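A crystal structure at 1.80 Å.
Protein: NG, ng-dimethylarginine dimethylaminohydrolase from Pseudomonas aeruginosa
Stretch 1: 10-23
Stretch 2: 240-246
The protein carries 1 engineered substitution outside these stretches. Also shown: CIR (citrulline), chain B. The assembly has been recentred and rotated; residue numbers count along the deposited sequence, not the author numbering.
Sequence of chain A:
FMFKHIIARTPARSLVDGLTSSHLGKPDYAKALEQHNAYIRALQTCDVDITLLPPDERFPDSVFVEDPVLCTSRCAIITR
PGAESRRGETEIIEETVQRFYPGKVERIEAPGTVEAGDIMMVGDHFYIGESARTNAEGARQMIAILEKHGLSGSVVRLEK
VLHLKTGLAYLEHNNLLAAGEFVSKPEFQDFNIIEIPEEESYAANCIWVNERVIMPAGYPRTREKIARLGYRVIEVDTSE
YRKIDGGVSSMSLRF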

# COMPACT_ATOMS: atom_id res chain seq x y z
N THR A 10 8.32 -4.88 -11.60
CA THR A 10 9.04 -3.88 -12.37
C THR A 10 8.07 -2.97 -13.08
O THR A 10 7.10 -3.45 -13.63
N PRO A 11 8.32 -1.66 -13.11
CA PRO A 11 7.42 -0.73 -13.81
C PRO A 11 7.50 -0.92 -15.34
O PRO A 11 8.57 -1.30 -15.85
N ALA A 12 6.39 -0.72 -16.03
CA ALA A 12 6.33 -0.87 -17.48
C ALA A 12 6.65 0.46 -18.14
O ALA A 12 6.60 1.51 -17.49
N ARG A 13 6.95 0.44 -19.44
CA ARG A 13 7.18 1.70 -20.12
C ARG A 13 5.90 2.51 -20.10
O ARG A 13 5.94 3.76 -20.07
N SER A 14 4.75 1.83 -20.14
CA SER A 14 3.44 2.51 -20.11
C SER A 14 3.12 3.23 -18.79
O SER A 14 2.09 3.89 -18.68
N LEU A 15 4.01 3.11 -17.81
CA LEU A 15 3.90 3.81 -16.52
C LEU A 15 3.68 5.31 -16.75
O LEU A 15 2.98 5.96 -15.99
N VAL A 16 4.31 5.86 -17.80
CA VAL A 16 4.16 7.28 -18.09
C VAL A 16 2.71 7.68 -18.26
O VAL A 16 2.37 8.85 -18.05
N ASP A 17 1.87 6.71 -18.67
CA ASP A 17 0.44 6.92 -18.87
C ASP A 17 -0.40 6.36 -17.71
O ASP A 17 -1.58 6.03 -17.89
N GLY A 18 0.19 6.24 -16.53
CA GLY A 18 -0.53 5.76 -15.37
C GLY A 18 -1.64 6.73 -14.96
O GLY A 18 -1.54 7.92 -15.21
N LEU A 19 -2.68 6.21 -14.31
CA LEU A 19 -3.78 7.05 -13.87
C LEU A 19 -3.31 8.10 -12.87
O LEU A 19 -2.42 7.83 -12.07
N THR A 20 -3.87 9.31 -12.92
CA THR A 20 -3.53 10.31 -11.94
C THR A 20 -4.54 11.43 -11.83
O THR A 20 -5.22 11.78 -12.78
N SER A 21 -4.63 11.94 -10.62
CA SER A 21 -5.46 13.09 -10.34
C SER A 21 -4.56 14.28 -9.96
O SER A 21 -5.06 15.32 -9.54
N SER A 22 -3.25 14.10 -10.09
CA SER A 22 -2.29 15.17 -9.74
C SER A 22 -1.85 15.94 -10.97
O SER A 22 -2.21 15.60 -12.09
N HIS A 23 -1.10 17.03 -10.73
CA HIS A 23 -0.60 17.88 -11.80
C HIS A 23 0.89 18.15 -11.51
O HIS A 23 1.38 19.31 -11.48
N GLU A 240 8.88 9.94 -9.07
CA GLU A 240 8.18 9.57 -10.31
C GLU A 240 6.87 8.84 -10.02
O GLU A 240 5.94 8.91 -10.82
N TYR A 241 6.79 8.19 -8.86
CA TYR A 241 5.53 7.51 -8.50
C TYR A 241 4.55 8.51 -7.87
O TYR A 241 3.34 8.37 -8.04
N ARG A 242 5.07 9.52 -7.19
CA ARG A 242 4.25 10.59 -6.63
C ARG A 242 3.41 11.26 -7.71
O ARG A 242 2.23 11.64 -7.49
N LYS A 243 3.99 11.38 -8.91
CA LYS A 243 3.29 11.97 -10.05
C LYS A 243 2.02 11.23 -10.42
O LYS A 243 1.11 11.82 -10.99
N ILE A 244 1.99 9.92 -10.15
CA ILE A 244 0.80 9.12 -10.44
C ILE A 244 0.21 8.57 -9.14
O ILE A 244 -0.24 7.42 -9.07
N ASP A 245 0.22 9.41 -8.11
CA ASP A 245 -0.44 9.14 -6.83
C ASP A 245 -0.07 7.85 -6.11
O ASP A 245 -0.94 7.24 -5.47
N GLY A 246 1.20 7.44 -6.17
CA GLY A 246 1.63 6.22 -5.50
C GLY A 246 2.90 6.48 -4.69
O GLY A 246 3.64 7.43 -4.97

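The contact divides into a greasy end and a polar end, with Ile244 between them. Stretch 1 begins as loop, passes through a short 3-10 segment at 13-16 and runs on as loop or turn; stretch 2 leaves a helix through a type I turn from Arg242 to Asp245. That turn places Ile244 and Asp245 in succession where the loop passes, and of the 453 Å² buried between the stretches, these two residues account for the two largest shares in stretch 2, 95 and 64 Å².

At the apolar end, Leu15 points its CB toward stretch 2 and adopts chi1 t with chi2 p. This combination sets both methyls against Tyr241, with Leu15 CD1 and CD2 each 3.9 Å from Tyr241 CE2 and CD2 meeting the ring obliquely, and Leu15 CD1 also lies 3.5 Å from Ile244 CD1. Tyr241 starts sideways, but its m rotamer carries the ring nearer to the loop, until Tyr241 OH sits 3.4 Å from CG of Pro11, whose ring is C-gamma endo. The hydroxyl is satisfied by a hydrogen bond elsewhere in the structure, so its approach to the proline is a packing contact and leaves no polar group stranded.

Ile244 has more area covered by the opposing stretch than any other residue here. Its chi1 is p and its chi2 t, an extended end that delivers CD1 to Leu15 while Ile244 CG2 lies 3.7 Å from the O of Gly18 and Ile244 CB 3.5 Å from the O of Leu19. Gly18 is matched to this side chain: an ideal CB there would point toward stretch 2 and come within 2.9 Å of Ile244 CD1, a clash. Leu19, by contrast, starts sideways and its end leads away, so it contributes chiefly backbone.

The polar end is organised by Asp245, which sits at phi/psi 54/37 and points toward the loop with chi1 m. Its carboxylate takes three hydrogen bonds from two consecutive serines. Asp245 OD2 accepts from the backbone N of Ser21 at 3.0 Å, with a favourable 162° angle, and from Ser21 OG, also at 3.0 Å; Asp245 OD1 accepts from Ser22 OG at a short 2.5 Å. Ser21 is p and Ser22 m, rotamers that bring both hydroxyls to the same acid. Thr20, at chi1 t, gives its OG1 proton to the O of Lys243 at 2.9 Å and accepts from the N of Ser22 at 2.9 Å, so one hydroxyl both ties the stretches together and braces its own loop. Lys243 offers the interface its carbonyl, while its nearly extended chain leads away to a salt bridge within stretch 2, Lys243 NZ to Glu240 OE1 at 2.7 Å.

The bound citrulline bridges the two backbones through one atom. Its N donates to the O of Ile244 at 2.8 Å and, in a weak bond, to the O of Leu19, also at 2.8 Å. The rule to read here is economy: a branched apolar chain fills the space beside a glycine, an acid collects the donors of neighbouring serines, and the carbonyls of Leu19 and Ile244 receive the ligand's N.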

# COMPACT_ATOMS: atom_id res chain seq x y z
CB THR A 10 9.89 -4.65 -13.41
OG1 THR A 10 10.73 -5.57 -12.69
CG2 THR A 10 10.82 -3.72 -14.21
CB PRO A 11 7.94 0.65 -13.38
CG PRO A 11 9.38 0.42 -13.08
CD PRO A 11 9.47 -0.98 -12.48
CB ALA A 12 4.95 -1.31 -17.90
CB ARG A 13 7.62 1.50 -21.57
CG ARG A 13 9.05 0.98 -21.74
CD ARG A 13 9.39 0.70 -23.21
NE ARG A 13 8.58 -0.39 -23.76
CZ ARG A 13 8.88 -1.68 -23.61
NH1 ARG A 13 9.95 -2.02 -22.91
NH2 ARG A 13 8.11 -2.63 -24.14
CB SER A 14 2.28 1.58 -20.51
OG SER A 14 2.22 0.47 -19.64
CB LEU A 15 5.19 3.67 -15.71
CG LEU A 15 5.22 4.34 -14.33
CD1 LEU A 15 4.62 3.39 -13.31
CD2 LEU A 15 6.63 4.73 -13.88
CB VAL A 16 4.96 7.73 -19.32
CG1 VAL A 16 6.44 7.41 -19.14
CG2 VAL A 16 4.41 7.10 -20.59
CB ASP A 17 -0.00 6.21 -20.17
CG ASP A 17 0.69 6.77 -21.40
OD1 ASP A 17 0.95 7.99 -21.44
OD2 ASP A 17 1.01 6.07 -22.37
CB LEU A 19 -4.82 6.19 -13.17
CG LEU A 19 -5.55 5.12 -13.98
CD1 LEU A 19 -6.35 4.23 -13.02
CD2 LEU A 19 -6.44 5.77 -15.04
CB THR A 20 -2.14 10.93 -12.19
OG1 THR A 20 -1.80 11.75 -11.05
CG2 THR A 20 -2.16 11.85 -13.40
CB SER A 21 -6.40 12.79 -9.17
OG SER A 21 -5.65 12.55 -7.99
CB SER A 22 -1.11 14.57 -8.97
OG SER A 22 -1.64 13.99 -7.78
CB HIS A 23 -1.43 19.17 -11.94
CG HIS A 23 -2.90 18.94 -12.20
ND1 HIS A 23 -3.44 18.87 -13.47
CD2 HIS A 23 -3.93 18.76 -11.34
CE1 HIS A 23 -4.74 18.65 -13.38
NE2 HIS A 23 -5.06 18.59 -12.10
CB GLU A 240 9.10 8.75 -11.21
CG GLU A 240 10.34 9.53 -11.65
CD GLU A 240 10.04 10.97 -12.07
OE1 GLU A 240 9.52 11.22 -13.19
OE2 GLU A 240 10.35 11.86 -11.26
CB TYR A 241 5.81 6.27 -7.65
CG TYR A 241 6.71 5.34 -8.43
CD1 TYR A 241 8.07 5.31 -8.21
CD2 TYR A 241 6.18 4.54 -9.43
CE1 TYR A 241 8.90 4.48 -8.96
CE2 TYR A 241 6.98 3.70 -10.18
CZ TYR A 241 8.33 3.67 -9.95
OH TYR A 241 9.14 2.85 -10.70
CB ARG A 242 5.13 11.62 -5.87
CG ARG A 242 4.33 12.80 -5.33
CD ARG A 242 5.16 13.68 -4.39
NE ARG A 242 4.48 14.93 -4.06
CZ ARG A 242 4.73 16.13 -4.59
NH1 ARG A 242 5.67 16.29 -5.53
NH2 ARG A 242 4.03 17.19 -4.18
CB LYS A 243 4.19 12.01 -11.29
CG LYS A 243 5.30 13.03 -11.19
CD LYS A 243 6.31 12.85 -12.34
CE LYS A 243 7.43 13.87 -12.22
NZ LYS A 243 8.38 13.69 -13.37
CB ILE A 244 1.03 8.03 -11.54
CG1 ILE A 244 2.23 7.13 -11.20
CG2 ILE A 244 1.19 8.72 -12.92
CD1 ILE A 244 2.51 6.04 -12.27
CB ASP A 245 -1.97 9.13 -7.02
CG ASP A 245 -2.54 10.43 -7.58
OD1 ASP A 245 -1.94 11.51 -7.38
OD2 ASP A 245 -3.60 10.41 -8.26
C CIR B . -3.91 4.62 -9.61
O CIR B . -4.57 3.57 -9.37
OXT CIR B . -4.53 5.74 -9.85
CA CIR B . -2.40 4.59 -9.56
N CIR B . -1.85 5.60 -10.48
C3 CIR B . -1.93 4.86 -8.10
C4 CIR B . -2.32 3.67 -7.21
C5 CIR B . -1.89 3.95 -5.78
N6 CIR B . -2.19 2.81 -4.91
C7 CIR B . -1.79 2.69 -3.65
O7 CIR B . -1.09 3.55 -3.08
N8 CIR B . -2.13 1.58 -2.97